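Local coordinates for protein N-ACETYLMURAMOYL-L-ALANINE AMIDASE CwlV (Paenibacillus polymyxa, PDB 1JWQ) that probably cleaves the amide bond joining N-acetylmuramic acid to L-alanine in bacterial peptidoglycan, through the zinc-binding catalytic domain described here, at residues V4-G9 with V75-H80; E93-R98 with L140-Y145; N24-F29 with I79-S84. One frame throughout, in Å; residues are numbered along the deposited sequence.

Contact 1: V4-G9 with V75-H80; sequences VVIDAG and VFVSIH. With ZN (zinc ion), chain B.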
loop_
_atom_site.group_PDB
_atom_site.type_symbol
_atom_site.label_atom_id
_atom_site.label_comp_id
_atom_site.label_asym_id
_atom_site.label_seq_id
_atom_site.Cartn_x
_atom_site.Cartn_y
_atom_site.Cartn_z
ATOM N N VAL A 4 2.598 5.072 12.370
ATOM C CA VAL A 4 2.465 4.342 11.118
ATOM C C VAL A 4 1.843 5.259 10.077
ATOM O O VAL A 4 0.734 5.754 10.268
ATOM C CB VAL A 4 1.546 3.114 11.292
ATOM C CG1 VAL A 4 1.409 2.364 9.965
ATOM C CG2 VAL A 4 2.099 2.204 12.371
ATOM N N VAL A 5 2.552 5.495 8.979
ATOM C CA VAL A 5 2.007 6.349 7.935
ATOM C C VAL A 5 1.581 5.483 6.762
ATOM O O VAL A 5 2.366 4.695 6.242
ATOM C CB VAL A 5 3.034 7.411 7.470
ATOM C CG1 VAL A 5 2.509 8.150 6.236
ATOM C CG2 VAL A 5 3.281 8.406 8.594
ATOM N N ILE A 6 0.314 5.614 6.385
ATOM C CA ILE A 6 -0.244 4.862 5.274
ATOM C C ILE A 6 -0.514 5.866 4.173
ATOM O O ILE A 6 -1.233 6.845 4.369
ATOM C CB ILE A 6 -1.563 4.174 5.654
ATOM C CG1 ILE A 6 -1.350 3.273 6.874
ATOM C CG2 ILE A 6 -2.087 3.375 4.464
ATOM C CD1 ILE A 6 -0.405 2.114 6.644
ATOM N N ASP A 7 0.073 5.602 3.014
ATOM C CA ASP A 7 -0.042 6.480 1.870
ATOM C C ASP A 7 -0.828 5.842 0.732
ATOM O O ASP A 7 -0.363 4.886 0.101
ATOM C CB ASP A 7 1.370 6.845 1.404
ATOM C CG ASP A 7 1.372 7.689 0.156
ATOM O OD1 ASP A 7 1.987 7.262 -0.843
ATOM O OD2 ASP A 7 0.760 8.772 0.179
ATOM N N ALA A 8 -2.029 6.362 0.487
ATOM C CA ALA A 8 -2.874 5.872 -0.598
ATOM C C ALA A 8 -2.377 6.594 -1.838
ATOM O O ALA A 8 -2.549 7.802 -1.966
ATOM C CB ALA A 8 -4.335 6.224 -0.334
ATOM N N GLY A 9 -1.752 5.853 -2.744
ATOM C CA GLY A 9 -1.211 6.460 -3.942
ATOM C C GLY A 9 -2.181 7.270 -4.776
ATOM O O GLY A 9 -3.374 6.965 -4.846
ATOM N N VAL A 75 7.258 3.471 10.407
ATOM C CA VAL A 75 7.152 2.770 9.132
ATOM C C VAL A 75 6.282 3.574 8.184
ATOM O O VAL A 75 5.462 4.390 8.606
ATOM C CB VAL A 75 6.534 1.359 9.266
ATOM C CG1 VAL A 75 7.435 0.476 10.110
ATOM C CG2 VAL A 75 5.135 1.449 9.862
ATOM N N PHE A 76 6.471 3.330 6.894
ATOM C CA PHE A 76 5.718 4.007 5.854
ATOM C C PHE A 76 5.273 2.947 4.854
ATOM O O PHE A 76 6.073 2.131 4.409
ATOM C CB PHE A 76 6.611 5.052 5.180
ATOM C CG PHE A 76 5.959 5.782 4.037
ATOM C CD1 PHE A 76 6.038 5.283 2.741
ATOM C CD2 PHE A 76 5.299 6.992 4.253
ATOM C CE1 PHE A 76 5.476 5.979 1.671
ATOM C CE2 PHE A 76 4.731 7.698 3.192
ATOM C CZ PHE A 76 4.822 7.189 1.897
ATOM N N VAL A 77 3.990 2.946 4.529
ATOM C CA VAL A 77 3.460 1.985 3.574
ATOM C C VAL A 77 2.639 2.722 2.534
ATOM O O VAL A 77 1.664 3.397 2.866
ATOM C CB VAL A 77 2.546 0.938 4.248
ATOM C CG1 VAL A 77 2.007 -0.034 3.201
ATOM C CG2 VAL A 77 3.320 0.176 5.322
ATOM N N SER A 78 3.044 2.601 1.277
ATOM C CA SER A 78 2.315 3.236 0.190
ATOM C C SER A 78 1.537 2.126 -0.505
ATOM O O SER A 78 2.099 1.086 -0.844
ATOM C CB SER A 78 3.279 3.913 -0.783
ATOM O OG SER A 78 2.559 4.683 -1.730
ATOM N N ILE A 79 0.237 2.342 -0.687
ATOM C CA ILE A 79 -0.627 1.351 -1.309
ATOM C C ILE A 79 -1.000 1.755 -2.729
ATOM O O ILE A 79 -1.472 2.864 -2.974
ATOM C CB ILE A 79 -1.905 1.139 -0.475
ATOM C CG1 ILE A 79 -1.529 0.671 0.937
ATOM C CG2 ILE A 79 -2.793 0.104 -1.147
ATOM C CD1 ILE A 79 -2.728 0.481 1.865
ATOM N N HIS A 80 -0.769 0.834 -3.654
ATOM C CA HIS A 80 -1.025 1.062 -5.068
ATOM C C HIS A 80 -1.633 -0.161 -5.745
ATOM O O HIS A 80 -1.733 -1.235 -5.155
ATOM C CB HIS A 80 0.293 1.395 -5.776
ATOM C CG HIS A 80 0.852 2.737 -5.426
ATOM N ND1 HIS A 80 0.766 3.820 -6.271
ATOM C CD2 HIS A 80 1.509 3.170 -4.323
ATOM C CE1 HIS A 80 1.347 4.864 -5.710
ATOM N NE2 HIS A 80 1.806 4.497 -4.526
HETATM ZN ZN ZN B . 0.143 3.758 -8.355
HETATM O O HOH W 1 2.327 7.405 -3.553
HETATM O O HOH W 2 0.800 2.074 -9.259
HETATM O O HOH W 3 2.161 4.490 -9.043
#

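Contact 2: E93-R98 with L140-Y145; sequences ETYYQR and LLEVGY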
loop_
_atom_site.group_PDB
_atom_site.type_symbol
_atom_site.label_atom_id
_atom_site.label_comp_id
_atom_site.label_asym_id
_atom_site.label_seq_id
_atom_site.Cartn_x
_atom_site.Cartn_y
_atom_site.Cartn_z
ATOM N N GLU A 93 2.966 -7.526 -5.752
ATOM C CA GLU A 93 4.374 -7.183 -5.595
ATOM C C GLU A 93 4.586 -6.219 -4.421
ATOM O O GLU A 93 3.733 -5.360 -4.143
ATOM C CB GLU A 93 4.899 -6.530 -6.882
ATOM C CG GLU A 93 4.249 -7.063 -8.159
ATOM C CD GLU A 93 4.635 -6.279 -9.408
ATOM O OE1 GLU A 93 4.952 -5.070 -9.296
ATOM O OE2 GLU A 93 4.608 -6.862 -10.519
ATOM N N THR A 94 5.731 -6.366 -3.753
ATOM C CA THR A 94 6.101 -5.522 -2.623
ATOM C C THR A 94 7.445 -4.919 -2.985
ATOM O O THR A 94 8.361 -5.648 -3.345
ATOM C CB THR A 94 6.265 -6.330 -1.340
ATOM O OG1 THR A 94 4.997 -6.884 -0.963
ATOM C CG2 THR A 94 6.783 -5.420 -0.224
ATOM N N TYR A 95 7.547 -3.596 -2.916
ATOM C CA TYR A 95 8.781 -2.894 -3.258
ATOM C C TYR A 95 9.465 -2.199 -2.088
ATOM O O TYR A 95 8.809 -1.701 -1.173
ATOM C CB TYR A 95 8.508 -1.821 -4.308
ATOM C CG TYR A 95 8.117 -2.346 -5.658
ATOM C CD1 TYR A 95 6.783 -2.594 -5.978
ATOM C CD2 TYR A 95 9.086 -2.582 -6.627
ATOM C CE1 TYR A 95 6.427 -3.062 -7.240
ATOM C CE2 TYR A 95 8.745 -3.046 -7.885
ATOM C CZ TYR A 95 7.417 -3.282 -8.188
ATOM O OH TYR A 95 7.082 -3.719 -9.447
ATOM N N TYR A 96 10.792 -2.153 -2.146
ATOM C CA TYR A 96 11.605 -1.465 -1.149
ATOM C C TYR A 96 12.635 -0.737 -2.013
ATOM O O TYR A 96 12.819 -1.095 -3.180
ATOM C CB TYR A 96 12.330 -2.455 -0.228
ATOM C CG TYR A 96 13.486 -3.157 -0.906
ATOM C CD1 TYR A 96 13.273 -4.267 -1.722
ATOM C CD2 TYR A 96 14.786 -2.661 -0.797
ATOM C CE1 TYR A 96 14.328 -4.863 -2.416
ATOM C CE2 TYR A 96 15.841 -3.244 -1.485
ATOM C CZ TYR A 96 15.603 -4.343 -2.294
ATOM O OH TYR A 96 16.642 -4.911 -2.986
ATOM N N GLN A 97 13.297 0.276 -1.465
ATOM C CA GLN A 97 14.318 1.000 -2.227
ATOM C C GLN A 97 15.611 1.086 -1.434
ATOM O O GLN A 97 16.696 1.143 -2.010
ATOM C CB GLN A 97 13.841 2.413 -2.589
ATOM C CG GLN A 97 14.676 3.130 -3.666
ATOM C CD GLN A 97 15.951 3.783 -3.139
ATOM O OE1 GLN A 97 15.982 4.323 -2.031
ATOM N NE2 GLN A 97 17.004 3.760 -3.952
ATOM N N ARG A 98 15.494 1.078 -0.111
ATOM C CA ARG A 98 16.666 1.165 0.754
ATOM C C ARG A 98 16.897 -0.104 1.555
ATOM O O ARG A 98 15.960 -0.815 1.902
ATOM C CB ARG A 98 16.528 2.352 1.711
ATOM C CG ARG A 98 16.666 3.696 1.026
ATOM C CD ARG A 98 16.180 4.836 1.905
ATOM N NE ARG A 98 14.735 4.796 2.110
ATOM C CZ ARG A 98 14.141 4.417 3.237
ATOM N NH1 ARG A 98 14.871 4.041 4.281
ATOM N NH2 ARG A 98 12.815 4.421 3.322
ATOM N N LEU A 140 6.354 -0.051 -0.805
ATOM C CA LEU A 140 5.254 0.321 -1.678
ATOM C C LEU A 140 4.649 -0.989 -2.148
ATOM O O LEU A 140 5.348 -1.869 -2.652
ATOM C CB LEU A 140 5.755 1.146 -2.865
ATOM C CG LEU A 140 4.655 1.692 -3.778
ATOM C CD1 LEU A 140 5.083 3.034 -4.366
ATOM C CD2 LEU A 140 4.354 0.676 -4.877
ATOM N N LEU A 141 3.347 -1.126 -1.955
ATOM C CA LEU A 141 2.661 -2.345 -2.332
ATOM C C LEU A 141 1.835 -2.164 -3.592
ATOM O O LEU A 141 1.056 -1.226 -3.697
ATOM C CB LEU A 141 1.744 -2.793 -1.188
ATOM C CG LEU A 141 2.347 -2.796 0.221
ATOM C CD1 LEU A 141 1.273 -3.223 1.219
ATOM C CD2 LEU A 141 3.544 -3.737 0.284
ATOM N N GLU A 142 2.044 -3.048 -4.560
ATOM C CA GLU A 142 1.261 -3.034 -5.791
ATOM C C GLU A 142 0.411 -4.277 -5.567
ATOM O O GLU A 142 0.841 -5.398 -5.833
ATOM C CB GLU A 142 2.173 -3.185 -7.010
ATOM C CG GLU A 142 2.945 -1.912 -7.358
ATOM C CD GLU A 142 2.049 -0.808 -7.894
ATOM O OE1 GLU A 142 2.546 0.323 -8.102
ATOM O OE2 GLU A 142 0.848 -1.068 -8.118
ATOM N N VAL A 143 -0.793 -4.065 -5.047
ATOM C CA VAL A 143 -1.689 -5.160 -4.696
ATOM C C VAL A 143 -2.050 -6.131 -5.808
ATOM O O VAL A 143 -2.038 -7.339 -5.599
ATOM C CB VAL A 143 -2.988 -4.618 -4.067
ATOM C CG1 VAL A 143 -3.838 -5.773 -3.553
ATOM C CG2 VAL A 143 -2.646 -3.664 -2.923
ATOM N N GLY A 144 -2.374 -5.597 -6.977
ATOM C CA GLY A 144 -2.739 -6.435 -8.104
ATOM C C GLY A 144 -2.811 -5.583 -9.354
ATOM O O GLY A 144 -2.615 -4.368 -9.282
ATOM N N TYR A 145 -3.102 -6.204 -10.494
ATOM C CA TYR A 145 -3.178 -5.481 -11.765
ATOM C C TYR A 145 -4.588 -5.101 -12.178
ATOM O O TYR A 145 -5.459 -5.956 -12.311
ATOM C CB TYR A 145 -2.533 -6.316 -12.878
ATOM C CG TYR A 145 -1.028 -6.304 -12.826
ATOM C CD1 TYR A 145 -0.288 -5.542 -13.728
ATOM C CD2 TYR A 145 -0.344 -7.018 -11.841
ATOM C CE1 TYR A 145 1.104 -5.487 -13.652
ATOM C CE2 TYR A 145 1.042 -6.969 -11.751
ATOM C CZ TYR A 145 1.759 -6.204 -12.657
ATOM O OH TYR A 145 3.130 -6.160 -12.562
#

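Contact 3: N24-F29 with I79-S84; sequences NYEKTF and IHANSS. With ZN (zinc ion), chain B.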
loop_
_atom_site.group_PDB
_atom_site.type_symbol
_atom_site.label_atom_id
_atom_site.label_comp_id
_atom_site.label_asym_id
_atom_site.label_seq_id
_atom_site.Cartn_x
_atom_site.Cartn_y
_atom_site.Cartn_z
ATOM N N ASN A 24 -13.087 1.830 -13.211
ATOM C CA ASN A 24 -12.408 1.946 -11.923
ATOM C C ASN A 24 -11.072 2.675 -12.023
ATOM O O ASN A 24 -10.342 2.525 -13.003
ATOM C CB ASN A 24 -12.160 0.559 -11.326
ATOM C CG ASN A 24 -13.433 -0.231 -11.126
ATOM O OD1 ASN A 24 -13.590 -1.320 -11.677
ATOM N ND2 ASN A 24 -14.348 0.309 -10.333
ATOM N N TYR A 25 -10.760 3.453 -10.991
ATOM C CA TYR A 25 -9.508 4.206 -10.916
ATOM C C TYR A 25 -8.667 3.654 -9.778
ATOM O O TYR A 25 -9.196 3.303 -8.729
ATOM C CB TYR A 25 -9.782 5.683 -10.626
ATOM C CG TYR A 25 -10.323 6.477 -11.788
ATOM C CD1 TYR A 25 -11.083 7.628 -11.570
ATOM C CD2 TYR A 25 -10.050 6.106 -13.107
ATOM C CE1 TYR A 25 -11.556 8.390 -12.632
ATOM C CE2 TYR A 25 -10.518 6.862 -14.178
ATOM C CZ TYR A 25 -11.269 8.001 -13.933
ATOM O OH TYR A 25 -11.733 8.755 -14.987
ATOM N N GLU A 26 -7.357 3.593 -9.979
ATOM C CA GLU A 26 -6.463 3.094 -8.942
ATOM C C GLU A 26 -6.566 3.929 -7.662
ATOM O O GLU A 26 -6.527 3.386 -6.558
ATOM C CB GLU A 26 -5.017 3.116 -9.443
ATOM C CG GLU A 26 -3.996 2.712 -8.389
ATOM C CD GLU A 26 -2.579 3.043 -8.794
ATOM O OE1 GLU A 26 -1.678 2.945 -7.930
ATOM O OE2 GLU A 26 -2.362 3.399 -9.976
ATOM N N LYS A 27 -6.688 5.247 -7.808
ATOM C CA LYS A 27 -6.774 6.127 -6.643
ATOM C C LYS A 27 -7.900 5.723 -5.704
ATOM O O LYS A 27 -7.782 5.846 -4.482
ATOM C CB LYS A 27 -6.967 7.591 -7.072
ATOM C CG LYS A 27 -8.281 7.885 -7.785
ATOM C CD LYS A 27 -8.496 9.391 -7.937
ATOM C CE LYS A 27 -9.859 9.705 -8.553
ATOM N NZ LYS A 27 -10.150 11.179 -8.559
ATOM N N THR A 28 -8.992 5.242 -6.287
ATOM C CA THR A 28 -10.164 4.811 -5.532
ATOM C C THR A 28 -9.812 3.579 -4.707
ATOM O O THR A 28 -10.142 3.493 -3.524
ATOM C CB THR A 28 -11.318 4.466 -6.492
ATOM O OG1 THR A 28 -11.517 5.558 -7.399
ATOM C CG2 THR A 28 -12.603 4.215 -5.720
ATOM N N PHE A 29 -9.150 2.622 -5.348
ATOM C CA PHE A 29 -8.726 1.403 -4.673
ATOM C C PHE A 29 -7.744 1.726 -3.548
ATOM O O PHE A 29 -7.886 1.233 -2.431
ATOM C CB PHE A 29 -8.051 0.455 -5.668
ATOM C CG PHE A 29 -7.407 -0.746 -5.024
ATOM C CD1 PHE A 29 -8.176 -1.816 -4.586
ATOM C CD2 PHE A 29 -6.027 -0.791 -4.837
ATOM C CE1 PHE A 29 -7.585 -2.917 -3.970
ATOM C CE2 PHE A 29 -5.426 -1.886 -4.223
ATOM C CZ PHE A 29 -6.210 -2.954 -3.788
ATOM N N ILE A 79 0.237 2.342 -0.687
ATOM C CA ILE A 79 -0.627 1.351 -1.309
ATOM C C ILE A 79 -1.000 1.755 -2.729
ATOM O O ILE A 79 -1.472 2.864 -2.974
ATOM C CB ILE A 79 -1.905 1.139 -0.475
ATOM C CG1 ILE A 79 -1.529 0.671 0.937
ATOM C CG2 ILE A 79 -2.793 0.104 -1.147
ATOM C CD1 ILE A 79 -2.728 0.481 1.865
ATOM N N HIS A 80 -0.769 0.834 -3.654
ATOM C CA HIS A 80 -1.025 1.062 -5.068
ATOM C C HIS A 80 -1.633 -0.161 -5.745
ATOM O O HIS A 80 -1.733 -1.235 -5.155
ATOM C CB HIS A 80 0.293 1.395 -5.776
ATOM C CG HIS A 80 0.852 2.737 -5.426
ATOM N ND1 HIS A 80 0.766 3.820 -6.271
ATOM C CD2 HIS A 80 1.509 3.170 -4.323
ATOM C CE1 HIS A 80 1.347 4.864 -5.710
ATOM N NE2 HIS A 80 1.806 4.497 -4.526
ATOM N N ALA A 81 -2.044 0.033 -6.995
ATOM C CA ALA A 81 -2.594 -1.030 -7.830
ATOM C C ALA A 81 -1.770 -0.884 -9.106
ATOM O O ALA A 81 -1.472 0.236 -9.533
ATOM C CB ALA A 81 -4.072 -0.802 -8.109
ATOM N N ASN A 82 -1.410 -2.013 -9.704
ATOM C CA ASN A 82 -0.555 -2.044 -10.886
ATOM C C ASN A 82 -1.275 -2.001 -12.234
ATOM O O ASN A 82 -2.496 -2.132 -12.317
ATOM C CB ASN A 82 0.309 -3.308 -10.810
ATOM C CG ASN A 82 1.752 -3.065 -11.200
ATOM O OD1 ASN A 82 2.643 -3.807 -10.782
ATOM N ND2 ASN A 82 1.992 -2.042 -12.005
ATOM N N SER A 83 -0.495 -1.818 -13.293
ATOM C CA SER A 83 -1.034 -1.781 -14.643
ATOM C C SER A 83 0.057 -2.201 -15.609
ATOM O O SER A 83 1.230 -1.874 -15.416
ATOM C CB SER A 83 -1.525 -0.380 -14.999
ATOM O OG SER A 83 -2.261 -0.410 -16.209
ATOM N N SER A 84 -0.340 -2.932 -16.645
ATOM C CA SER A 84 0.590 -3.421 -17.653
ATOM C C SER A 84 0.008 -3.252 -19.050
ATOM O O SER A 84 -1.206 -3.193 -19.214
ATOM C CB SER A 84 0.882 -4.900 -17.409
ATOM O OG SER A 84 1.579 -5.477 -18.504
HETATM ZN ZN ZN B . 0.143 3.758 -8.355
HETATM O O HOH W 2 0.800 2.074 -9.259
HETATM O O HOH W 3 2.161 4.490 -9.043
#

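Contact 1: V4-G9 with V75-H80
Val75 lies alongside Val4, both side chains leaving the same face of the sheet, with Val75 CG2 3.8 Å from Val4 CG1; its carbonyl accepts the N-H of Val5, the first rung of a parallel ladder. On the opposite face Phe76 holds CG anti to its backbone N (chi1 177°), which carries the ring along beside segment 4-9: its CD2 meets Val5 CG1 at 3.6 Å, and its CZ lies 3.5 Å from Asp7 CB. Val77 is gripped through both backbone polar atoms, N giving to Val5 O and O receiving Asp7 N at 2.7 Å. Ser78 helps satisfy the buried carboxylate of Asp7. Ser78 OG donates to Asp7 OD1 at 2.8 Å, on the anti side and 21° out of the carboxylate plane, while a water also donates to OD1; Asp7 OD2 is held by Thr52 and a salt bridge to Arg64. An alanine in place of Asp7 would probably leave the Ser78 hydroxyl without its acceptor and Arg64 without its salt-bridge mate. Ile79 continues the ladder, N to Asp7 O and O from Gly9 N, and its CD1 touches Ile6 CG2 on the face covered by helices 26-42 and 158-176. At His80, Gly9 CA sits over one ring face, 3.8 Å from the centroid, a CH-pi contact. His80 NE2 makes weak bonds to Ser78 OG and to the water on Asp7, and His80 ND1 binds zinc at 2.2 Å. A metal site at the C-terminal ends of neighbouring parallel strands is the outcome, in an open alpha-beta-alpha fold.

Contact 2: E93-R98 with L140-Y145
Glu93 and Glu142 form a hydrogen-bonded pair in the one antiparallel pairing of an otherwise parallel mixed sheet, where strand 92-96 runs against strand 138-145. Their backbones bond reciprocally, Glu93 N to Glu142 O at 3.0 Å and Glu142 N to Glu93 O at 2.9 Å. Tyr95 and Leu140 repeat this two residues on. Between them Thr94 and Leu141 make a non-hydrogen-bonded pair on the opposite face, side by side, and Leu141 CD2 lies 3.7 Å from both OG1 and CG2 of Thr94; that hydroxyl is bonded to His109, and helix 102-116 packs on this face. The Glu93 carboxylate is drawn toward several donors: its OE2 forms a salt bridge with Arg121 and is also met by Tyr145 OH, although the position of OE2 is less sure, while OE1 accepts from Tyr95 OH, which approaches from above the carboxylate plane. Glu142 turns elsewhere. A bend at its second torsion (chi2 -69°) leads its acid group away from strand 92-96, to within about 4 Å of the zinc ion. What it leaves against Tyr95 is aliphatic: Glu142 CG lies 3.7 Å from Tyr95 CE1, with carboxylate and ring planes 89° apart.

Contact 3: N24-F29 with I79-S84
Glu26 and Ala81 meet where the first turn of helix 26-42 comes down on the end of strand 75-82. Two side chains of that turn, Glu26 and Phe29, point toward the strand and share Ala81 between them. Glu26 carries CG anti to its backbone N (chi1 176°) and stays straight beyond it, an extended shape that carries the carboxylate from the helix to the metal: CG brushes Ala81 CB at 3.5 Å, and the acid group goes on past it. There Glu26 OE1 binds zinc at 2.0 Å and also takes the N-H of Ala81, whose N is 3.1 Å away. That bond is nearly straight, 172° at the hydrogen, yet the donor stands well above the carboxylate plane, 54° out of it. Asn30 gives a further bond to OE1, and Ala17 N holds OE2, so second-shell donors probably fix the rotation of the group and spread its negative charge. The same OE1 lies at the edge of the His80 ring, near its plane, not as a hydrogen-bond partner of ND1 but as a fellow ligand of the metal. Phe29, three residues on, also has CG anti to N; its CD2 packs on Ala81 CB at 3.8 Å, and the ring edge faces His80 O, 3.9 Å from CE2. Leu155 and Val143 extend this apolar patch. Ala81 also contributes its carbonyl: zinc-bound water 2 donates to Ala81 O at 2.9 Å, which probably helps orient this metal ligand. With His10 and a second water, the ion has five ligands: the two-histidine, one-glutamate zinc centre of this amidase family, here assembled between a helix start and a strand end.

How the contacts relate
All three contacts are buried, but contact 1 lies nearest the middle of the chain and contact 3 furthest from it. Contacts 1 and 3 share Ile79 and His80 on strand 75-82, and both touch the zinc ion; contact 2 lies one strand further across the sheet, its strand 138-145 pairing with 75-82 where Leu141 O meets His80 N at 2.8 Å. Their chemistry follows position. Contact 1 is a parallel backbone ladder with mostly hydrocarbon side chains until a buried polar network appears near the metal, contact 2 pairs antiparallel backbones and collects acidic and phenolic groups, and contact 3, helix against strand, relies on metal coordination with a small apolar patch beside it.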